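Local coordinates for hypothetical protein PG_1108 (PDB 2H5N) that is of unknown function but binds magnesium and belongs to the TerB-like family, with a probable kinship to the N-terminal domain of the co-chaperone DjlA, at residues E39-F50 with Y86-M95; Q16-S27 with L61-A72. All coordinates share one frame; numbering follows the deposited sequence. Where two conformers were deposited one is given.

In the fold
From the N terminus, helix 15-30 gives the first half of contact 2, and helix 37-47, next in the chain, the first half of contact 1. Contact 2 then closes a loop of 33 residues when helix 54-64, the turn after it and the start of helix 69-77 return to helix 15-30. Contact 1 closes its own loop of 35 residues when helix 81-94 reaches helix 37-47. The segments alternate along the chain, so the two closures cross and neither nests in the other. Their centres lie about 14 Å apart, and the two meet by packing: Tyr90 on Ile21 and Ile22, Leu91 on Ala25. Together they tie five helices of the all-helical TerB-like fold.

Contact 1: residues E39-F50 with Y86-M95; sequences EIAVMTREFMRF and YVASYLGVIM
With chi1 at 169°, Tyr90 points its ring away from its own backbone N and across to helix 39-47, while Phe50 keeps CG beside its own N (chi1 -77°) and brings its ring in between Tyr86 and Tyr90. The outcome is an aromatic cluster of two T-shaped pairs. The edge of Tyr86 meets a face of Phe50, ring centroids 5.0 Å apart, and the edge of Phe50 at CE2 meets a face of Tyr90, ring centroids 5.1 Å apart; in each pair the planes are nearly perpendicular. Ile94 CD1 lies over the opposite face of Tyr90, so this ring is held from both sides.

Both tyrosines end in hydrogen bonds to backbone carbonyls. Tyr90 OH donates to Met43 O at 2.8 Å, from the face of that carbonyl opposite to Phe47 N, so a helical oxygen is gripped twice. Tyr86 OH reaches Arg49 O at 3.3 Å, but from above the carbonyl plane.

Toward the other end, Val42 CG1 packs 3.9 Å from Ile94 CA, and a water bridges Glu39 OE2 and Met95 O, donating to each. The Glu39 side chain comes within about 4 Å, nearest atoms, of the bound magnesium ion, whose site is formed by Val29, Asp32 and Lys34.

The axes of segments 39-47 and 86-94 run nearly antiparallel (151°) and come within 9.4 Å. Helix 15-30 packs against this pair through Ile21 and Ile22 on Tyr90 and Val29 on Ile94, helix 123-130 adds Met130 beside Tyr86 and Glu46, and helix 54-64 sets Leu60 against Phe47.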
# COMPACT_ATOMS: atom_id res chain seq x y z
N GLU A 39 -10.41 10.73 -4.53
CA GLU A 39 -10.97 9.39 -4.82
C GLU A 39 -11.47 8.67 -3.54
O GLU A 39 -12.51 8.01 -3.54
CB GLU A 39 -9.92 8.52 -5.48
CG GLU A 39 -9.73 8.75 -6.99
CD GLU A 39 -8.68 7.83 -7.62
OE1 GLU A 39 -8.05 6.97 -6.92
OE2 GLU A 39 -8.46 7.99 -8.84
N ILE A 40 -10.67 8.78 -2.47
CA ILE A 40 -11.00 8.21 -1.15
C ILE A 40 -12.27 8.81 -0.52
O ILE A 40 -13.08 8.10 0.07
CB ILE A 40 -9.79 8.30 -0.17
CG1 ILE A 40 -8.50 7.75 -0.81
CG2 ILE A 40 -10.13 7.62 1.19
CD1 ILE A 40 -8.63 6.34 -1.38
N ALA A 41 -12.44 10.12 -0.65
CA ALA A 41 -13.64 10.80 -0.17
C ALA A 41 -14.93 10.37 -0.92
O ALA A 41 -15.98 10.19 -0.30
CB ALA A 41 -13.44 12.31 -0.25
N VAL A 42 -14.85 10.25 -2.25
CA VAL A 42 -15.98 9.75 -3.07
C VAL A 42 -16.28 8.32 -2.64
O VAL A 42 -17.45 7.96 -2.45
CB VAL A 42 -15.67 9.77 -4.59
CG1 VAL A 42 -16.85 9.20 -5.41
CG2 VAL A 42 -15.38 11.20 -5.05
N MET A 43 -15.21 7.54 -2.44
CA MET A 43 -15.34 6.16 -1.95
C MET A 43 -16.18 6.11 -0.65
O MET A 43 -17.17 5.37 -0.55
CB MET A 43 -13.95 5.51 -1.76
CG MET A 43 -13.91 3.97 -1.41
SD MET A 43 -12.27 3.37 -0.96
CE MET A 43 -12.24 3.90 0.72
N THR A 44 -15.80 6.89 0.36
CA THR A 44 -16.55 6.80 1.59
C THR A 44 -17.94 7.46 1.49
O THR A 44 -18.88 6.95 2.04
CB THR A 44 -15.76 7.34 2.78
OG1 THR A 44 -15.27 8.63 2.45
CG2 THR A 44 -14.56 6.40 3.10
N ARG A 45 -18.04 8.59 0.79
CA ARG A 45 -19.34 9.30 0.67
C ARG A 45 -20.36 8.41 -0.05
O ARG A 45 -21.45 8.18 0.45
CB ARG A 45 -19.16 10.63 -0.06
CG ARG A 45 -20.40 11.50 -0.11
CD ARG A 45 -20.09 12.80 -0.85
NE ARG A 45 -19.94 12.58 -2.30
CZ ARG A 45 -18.83 12.82 -3.01
NH1 ARG A 45 -17.72 13.30 -2.44
NH2 ARG A 45 -18.84 12.58 -4.32
N GLU A 46 -19.97 7.84 -1.20
CA GLU A 46 -20.88 7.02 -1.98
C GLU A 46 -21.20 5.65 -1.38
O GLU A 46 -22.23 5.07 -1.71
CB GLU A 46 -20.38 6.90 -3.43
CG GLU A 46 -20.30 8.27 -4.15
CD GLU A 46 -21.67 8.94 -4.29
OE1 GLU A 46 -22.61 8.26 -4.74
OE2 GLU A 46 -21.82 10.13 -3.96
N PHE A 47 -20.31 5.14 -0.51
CA PHE A 47 -20.56 3.90 0.25
C PHE A 47 -21.85 3.99 1.10
O PHE A 47 -22.56 3.00 1.28
CB PHE A 47 -19.35 3.57 1.15
CG PHE A 47 -19.40 2.20 1.78
CD1 PHE A 47 -19.70 1.06 1.02
CD2 PHE A 47 -19.07 2.04 3.12
CE1 PHE A 47 -19.72 -0.21 1.60
CE2 PHE A 47 -19.06 0.74 3.71
CZ PHE A 47 -19.39 -0.38 2.94
N MET A 48 -22.15 5.19 1.60
CA MET A 48 -23.37 5.40 2.34
C MET A 48 -24.62 5.08 1.52
O MET A 48 -25.65 4.68 2.08
CB MET A 48 -23.41 6.84 2.78
CG MET A 48 -22.12 7.21 3.42
SD MET A 48 -22.48 7.35 5.12
CE MET A 48 -22.97 9.07 5.06
N ARG A 49 -24.54 5.21 0.19
CA ARG A 49 -25.70 4.94 -0.66
C ARG A 49 -26.09 3.48 -0.59
O ARG A 49 -27.16 3.10 -1.06
CB ARG A 49 -25.44 5.32 -2.10
CG ARG A 49 -25.19 6.80 -2.28
CD ARG A 49 -26.25 7.39 -3.09
NE ARG A 49 -26.03 8.81 -3.27
CZ ARG A 49 -26.94 9.64 -3.76
NH1 ARG A 49 -26.65 10.93 -3.89
NH2 ARG A 49 -28.15 9.18 -4.11
N PHE A 50 -25.23 2.67 0.02
CA PHE A 50 -25.48 1.23 0.21
C PHE A 50 -26.35 0.92 1.42
O PHE A 50 -26.66 -0.25 1.68
CB PHE A 50 -24.17 0.45 0.27
CG PHE A 50 -23.55 0.24 -1.08
CD1 PHE A 50 -23.95 -0.81 -1.88
CD2 PHE A 50 -22.59 1.12 -1.57
CE1 PHE A 50 -23.37 -1.03 -3.13
CE2 PHE A 50 -22.02 0.94 -2.82
CZ PHE A 50 -22.41 -0.13 -3.61
N TYR A 86 -25.06 -2.26 -9.33
CA TYR A 86 -24.89 -1.20 -8.37
C TYR A 86 -23.44 -1.18 -7.86
O TYR A 86 -22.80 -0.11 -7.79
CB TYR A 86 -25.84 -1.47 -7.22
CG TYR A 86 -26.19 -0.23 -6.47
CD1 TYR A 86 -25.61 0.02 -5.22
CD2 TYR A 86 -27.08 0.71 -7.00
CE1 TYR A 86 -25.89 1.17 -4.52
CE2 TYR A 86 -27.38 1.88 -6.28
CZ TYR A 86 -26.79 2.08 -5.04
OH TYR A 86 -27.08 3.21 -4.31
N VAL A 87 -22.89 -2.34 -7.53
CA VAL A 87 -21.47 -2.39 -7.13
C VAL A 87 -20.55 -1.90 -8.23
O VAL A 87 -19.60 -1.14 -7.95
CB VAL A 87 -21.01 -3.77 -6.63
CG1 VAL A 87 -19.53 -3.72 -6.21
CG2 VAL A 87 -21.85 -4.20 -5.43
N ALA A 88 -20.77 -2.35 -9.48
CA ALA A 88 -19.98 -1.84 -10.62
C ALA A 88 -20.12 -0.31 -10.80
O ALA A 88 -19.17 0.37 -11.17
CB ALA A 88 -20.35 -2.56 -11.93
N SER A 89 -21.32 0.21 -10.57
CA SER A 89 -21.57 1.64 -10.79
C SER A 89 -20.76 2.42 -9.78
O SER A 89 -20.12 3.40 -10.13
CB SER A 89 -23.07 2.00 -10.74
OG SER A 89 -23.78 1.17 -11.64
N TYR A 90 -20.77 1.93 -8.55
CA TYR A 90 -20.03 2.49 -7.43
C TYR A 90 -18.52 2.52 -7.70
O TYR A 90 -17.86 3.54 -7.51
CB TYR A 90 -20.32 1.65 -6.17
CG TYR A 90 -19.42 1.95 -4.99
CD1 TYR A 90 -19.43 3.21 -4.39
CD2 TYR A 90 -18.55 0.96 -4.46
CE1 TYR A 90 -18.62 3.49 -3.32
CE2 TYR A 90 -17.74 1.24 -3.36
CZ TYR A 90 -17.79 2.51 -2.79
OH TYR A 90 -17.00 2.85 -1.70
N LEU A 91 -17.99 1.40 -8.19
CA LEU A 91 -16.58 1.33 -8.45
C LEU A 91 -16.22 2.31 -9.56
O LEU A 91 -15.18 2.94 -9.51
CB LEU A 91 -16.13 -0.10 -8.72
CG LEU A 91 -16.15 -1.05 -7.50
CD1 LEU A 91 -15.98 -2.46 -7.97
CD2 LEU A 91 -15.07 -0.68 -6.43
N GLY A 92 -17.13 2.48 -10.52
CA GLY A 92 -16.91 3.32 -11.65
C GLY A 92 -16.91 4.80 -11.37
O GLY A 92 -16.18 5.55 -12.04
N VAL A 93 -17.71 5.22 -10.40
CA VAL A 93 -17.75 6.63 -10.05
C VAL A 93 -16.62 7.06 -9.12
O VAL A 93 -16.32 8.26 -9.06
CB VAL A 93 -19.11 7.07 -9.43
CG1 VAL A 93 -20.28 6.62 -10.32
CG2 VAL A 93 -19.24 6.57 -8.03
N ILE A 94 -16.01 6.12 -8.38
CA ILE A 94 -14.89 6.46 -7.47
C ILE A 94 -13.73 7.16 -8.19
O ILE A 94 -13.22 8.18 -7.70
CB ILE A 94 -14.40 5.24 -6.66
CG1 ILE A 94 -15.37 4.96 -5.53
CG2 ILE A 94 -12.95 5.46 -6.11
CD1 ILE A 94 -15.24 3.55 -4.93
N MET A 95 -13.33 6.64 -9.35
CA MET A 95 -12.19 7.21 -10.04
C MET A 95 -12.58 8.27 -11.08
O MET A 95 -11.70 8.89 -11.68
CB MET A 95 -11.24 6.12 -10.57
CG MET A 95 -10.58 5.23 -9.46
SD MET A 95 -9.44 4.08 -10.19
CE MET A 95 -10.60 3.25 -11.25
O HOH W 1 -9.49 10.29 -10.36

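Contact 2: residues Q16-S27 with L61-A72; sequences QELTAIIKMAKS and LKASDSIEASQA
Two flat peptide groups, with the carbonyls of Ser64 and Ile67, present their oxygens to the ammonium of Lys23. Lys23 NZ donates to Ile67 O at 2.8 Å, nearly end-on (C=O...N 174°), and to Ser64 O, also at 2.8 Å, from a position tilted 30° out of the carbonyl plane. These oxygens belong to the first and last residues of a type I beta turn, Ser64 to Ile67, in the connection from helix 54-64 to helix 69-77 of the TerB-like all-helical fold. Bends at chi2 (62°) and chi4 bring NZ to the turn, so one charged group ties both ends of it to helix 16-27.

Apolar contacts surround this polar grip. Ser64 acts as a knob in a hole formed by Thr19, Ile22, Lys23 and Lys26, with Thr19 CG2 3.4 Å from Ser64 CA. Thr19 OG1 is turned to its own helix, bonding Gly15 O. Beyond the turn, two alanines allow close approach of the helices: Ala20 CB and Ala72 CB are 3.6 Å apart, and Met24 CE lies against the same methyl of Ala72.

The extended Lys26 chain crosses Leu61 at a slant, its CE tight against Leu61 CD2, and forms a salt bridge from NZ to Asp65 OD1 at 3.3 Å, weak as a hydrogen bond; NZ also makes a weak bond to Ile35 O of the second subunit. Leu61 O takes a further weak bond from Lys26 NZ and a short one from Ser64 OG, 2.6 Å.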
# COMPACT_ATOMS: atom_id res chain seq x y z
N GLN A 16 -21.00 -8.75 5.74
CA GLN A 16 -19.79 -9.22 5.03
C GLN A 16 -19.80 -8.83 3.54
O GLN A 16 -18.74 -8.64 2.96
CB GLN A 16 -19.44 -10.71 5.32
CG GLN A 16 -20.35 -11.79 4.73
CD GLN A 16 -20.12 -13.20 5.31
OE1 GLN A 16 -18.99 -13.71 5.37
NE2 GLN A 16 -21.20 -13.84 5.72
N GLU A 17 -20.98 -8.64 2.95
CA GLU A 17 -21.06 -8.08 1.59
C GLU A 17 -20.60 -6.63 1.55
O GLU A 17 -19.84 -6.26 0.67
CB GLU A 17 -22.47 -8.19 1.00
CG GLU A 17 -22.80 -9.59 0.46
CD GLU A 17 -24.31 -9.81 0.22
OE1 GLU A 17 -25.14 -9.07 0.82
OE2 GLU A 17 -24.66 -10.74 -0.55
N LEU A 18 -21.03 -5.82 2.53
CA LEU A 18 -20.58 -4.45 2.65
C LEU A 18 -19.07 -4.35 2.84
O LEU A 18 -18.42 -3.49 2.24
CB LEU A 18 -21.30 -3.77 3.83
CG LEU A 18 -22.79 -3.44 3.62
CD1 LEU A 18 -23.40 -2.88 4.94
CD2 LEU A 18 -23.01 -2.41 2.51
N THR A 19 -18.51 -5.20 3.70
CA THR A 19 -17.07 -5.28 3.92
C THR A 19 -16.38 -5.63 2.58
O THR A 19 -15.32 -5.08 2.25
CB THR A 19 -16.78 -6.37 5.00
OG1 THR A 19 -17.49 -6.02 6.22
CG2 THR A 19 -15.32 -6.43 5.31
N ALA A 20 -16.97 -6.56 1.83
CA ALA A 20 -16.44 -6.96 0.52
C ALA A 20 -16.41 -5.83 -0.50
O ALA A 20 -15.42 -5.68 -1.25
CB ALA A 20 -17.25 -8.16 -0.03
N ILE A 21 -17.50 -5.06 -0.56
CA ILE A 21 -17.60 -3.90 -1.43
C ILE A 21 -16.47 -2.90 -1.16
O ILE A 21 -15.72 -2.50 -2.08
CB ILE A 21 -18.99 -3.21 -1.30
CG1 ILE A 21 -20.08 -4.15 -1.89
CG2 ILE A 21 -19.00 -1.78 -1.96
CD1 ILE A 21 -21.50 -3.75 -1.56
N ILE A 22 -16.32 -2.53 0.10
CA ILE A 22 -15.29 -1.58 0.48
C ILE A 22 -13.84 -2.12 0.28
O ILE A 22 -12.97 -1.35 -0.12
CB ILE A 22 -15.58 -0.91 1.89
CG1 ILE A 22 -14.82 0.40 1.99
CG2 ILE A 22 -15.21 -1.78 3.08
CD1 ILE A 22 -15.32 1.49 1.03
N LYS A 23 -13.62 -3.42 0.46
CA LYS A 23 -12.34 -4.09 0.16
C LYS A 23 -12.01 -4.05 -1.37
O LYS A 23 -10.85 -3.86 -1.78
CB LYS A 23 -12.39 -5.55 0.68
CG LYS A 23 -11.13 -6.43 0.56
CD LYS A 23 -9.96 -5.84 1.36
CE LYS A 23 -8.86 -6.85 1.74
NZ LYS A 23 -8.24 -6.59 3.11
N MET A 24 -13.03 -4.19 -2.20
CA MET A 24 -12.83 -4.07 -3.65
C MET A 24 -12.43 -2.65 -4.04
O MET A 24 -11.52 -2.45 -4.85
CB MET A 24 -14.04 -4.59 -4.43
CG MET A 24 -14.27 -6.15 -4.27
SD MET A 24 -12.91 -7.16 -4.97
CE MET A 24 -11.84 -7.31 -3.52
N ALA A 25 -13.05 -1.67 -3.40
CA ALA A 25 -12.81 -0.25 -3.63
C ALA A 25 -11.43 0.17 -3.19
O ALA A 25 -10.74 0.90 -3.91
CB ALA A 25 -13.88 0.58 -2.91
N LYS A 26 -11.02 -0.26 -1.99
CA LYS A 26 -9.63 -0.13 -1.55
C LYS A 26 -8.59 -0.74 -2.52
O LYS A 26 -7.56 -0.12 -2.84
CB LYS A 26 -9.49 -0.72 -0.17
CG LYS A 26 -9.85 0.25 0.98
CD LYS A 26 -9.74 -0.49 2.32
CE LYS A 26 -10.10 0.40 3.45
NZ LYS A 26 -9.68 -0.12 4.81
N SER A 27 -8.83 -1.97 -2.94
CA SER A 27 -7.89 -2.67 -3.79
C SER A 27 -7.73 -1.91 -5.10
O SER A 27 -6.62 -1.73 -5.59
CB SER A 27 -8.36 -4.10 -4.05
OG SER A 27 -8.67 -4.78 -2.83
N LEU A 61 -15.11 -0.44 7.59
CA LEU A 61 -13.82 -0.18 6.94
C LEU A 61 -12.70 -0.92 7.66
O LEU A 61 -11.76 -1.43 7.03
CB LEU A 61 -13.52 1.32 6.95
CG LEU A 61 -13.91 2.04 5.67
CD1 LEU A 61 -13.98 3.55 5.87
CD2 LEU A 61 -12.85 1.70 4.65
N LYS A 62 -12.85 -0.99 8.98
CA LYS A 62 -11.95 -1.71 9.87
C LYS A 62 -12.14 -3.22 9.70
O LYS A 62 -11.18 -3.98 9.80
CB LYS A 62 -12.28 -1.30 11.30
CG LYS A 62 -11.11 -0.86 12.16
CD LYS A 62 -11.62 -0.36 13.53
CE LYS A 62 -11.82 -1.50 14.54
NZ LYS A 62 -12.64 -2.63 13.98
N ALA A 63 -13.39 -3.66 9.47
CA ALA A 63 -13.66 -5.08 9.19
C ALA A 63 -13.01 -5.54 7.88
O ALA A 63 -12.62 -6.71 7.77
CB ALA A 63 -15.16 -5.35 9.13
N SER A 64 -12.90 -4.63 6.91
CA SER A 64 -12.30 -4.98 5.62
C SER A 64 -10.82 -5.43 5.71
O SER A 64 -10.35 -6.27 4.89
CB SER A 64 -12.53 -3.86 4.57
OG SER A 64 -11.69 -2.73 4.80
N ASP A 65 -10.10 -4.90 6.70
CA ASP A 65 -8.70 -5.29 6.92
C ASP A 65 -8.54 -6.72 7.46
O ASP A 65 -7.46 -7.27 7.44
CB ASP A 65 -7.95 -4.32 7.86
CG ASP A 65 -8.12 -2.86 7.48
OD1 ASP A 65 -7.92 -2.49 6.30
OD2 ASP A 65 -8.44 -2.06 8.38
N SER A 66 -9.60 -7.30 8.01
CA SER A 66 -9.49 -8.66 8.54
C SER A 66 -9.93 -9.72 7.52
O SER A 66 -9.93 -10.92 7.83
CB SER A 66 -10.30 -8.82 9.83
OG SER A 66 -11.70 -8.80 9.57
N ILE A 67 -10.32 -9.30 6.31
CA ILE A 67 -10.68 -10.27 5.30
C ILE A 67 -9.77 -10.21 4.11
O ILE A 67 -9.24 -9.16 3.76
CB ILE A 67 -12.18 -10.22 4.85
CG1 ILE A 67 -12.51 -8.90 4.14
CG2 ILE A 67 -13.13 -10.69 6.01
CD1 ILE A 67 -13.40 -9.08 2.88
N GLU A 68 -9.59 -11.36 3.49
CA GLU A 68 -8.84 -11.48 2.26
C GLU A 68 -9.57 -10.86 1.05
O GLU A 68 -10.78 -11.04 0.86
CB GLU A 68 -8.59 -12.97 1.99
CG GLU A 68 -7.80 -13.72 3.07
CD GLU A 68 -6.39 -13.17 3.22
OE1 GLU A 68 -5.72 -12.98 2.18
OE2 GLU A 68 -5.96 -12.93 4.38
N ALA A 69 -8.80 -10.19 0.18
CA ALA A 69 -9.38 -9.68 -1.07
C ALA A 69 -10.07 -10.81 -1.83
O ALA A 69 -11.13 -10.61 -2.42
CB ALA A 69 -8.32 -8.93 -1.94
N SER A 70 -9.52 -12.02 -1.80
CA SER A 70 -10.10 -13.13 -2.57
C SER A 70 -11.49 -13.55 -2.05
O SER A 70 -12.36 -13.97 -2.81
CB SER A 70 -9.13 -14.32 -2.62
OG SER A 70 -8.71 -14.69 -1.32
N GLN A 71 -11.71 -13.39 -0.75
CA GLN A 71 -13.00 -13.68 -0.16
C GLN A 71 -14.05 -12.64 -0.50
O GLN A 71 -15.23 -12.98 -0.68
CB GLN A 71 -12.84 -13.78 1.36
CG GLN A 71 -14.13 -13.90 2.15
CD GLN A 71 -14.96 -15.14 1.84
OE1 GLN A 71 -14.53 -16.08 1.13
NE2 GLN A 71 -16.18 -15.16 2.39
N ALA A 72 -13.63 -11.38 -0.59
CA ALA A 72 -14.54 -10.29 -1.04
C ALA A 72 -15.01 -10.56 -2.46
O ALA A 72 -16.16 -10.36 -2.80
CB ALA A 72 -13.84 -8.91 -0.93
O HOH W 2 -16.44 -12.98 4.90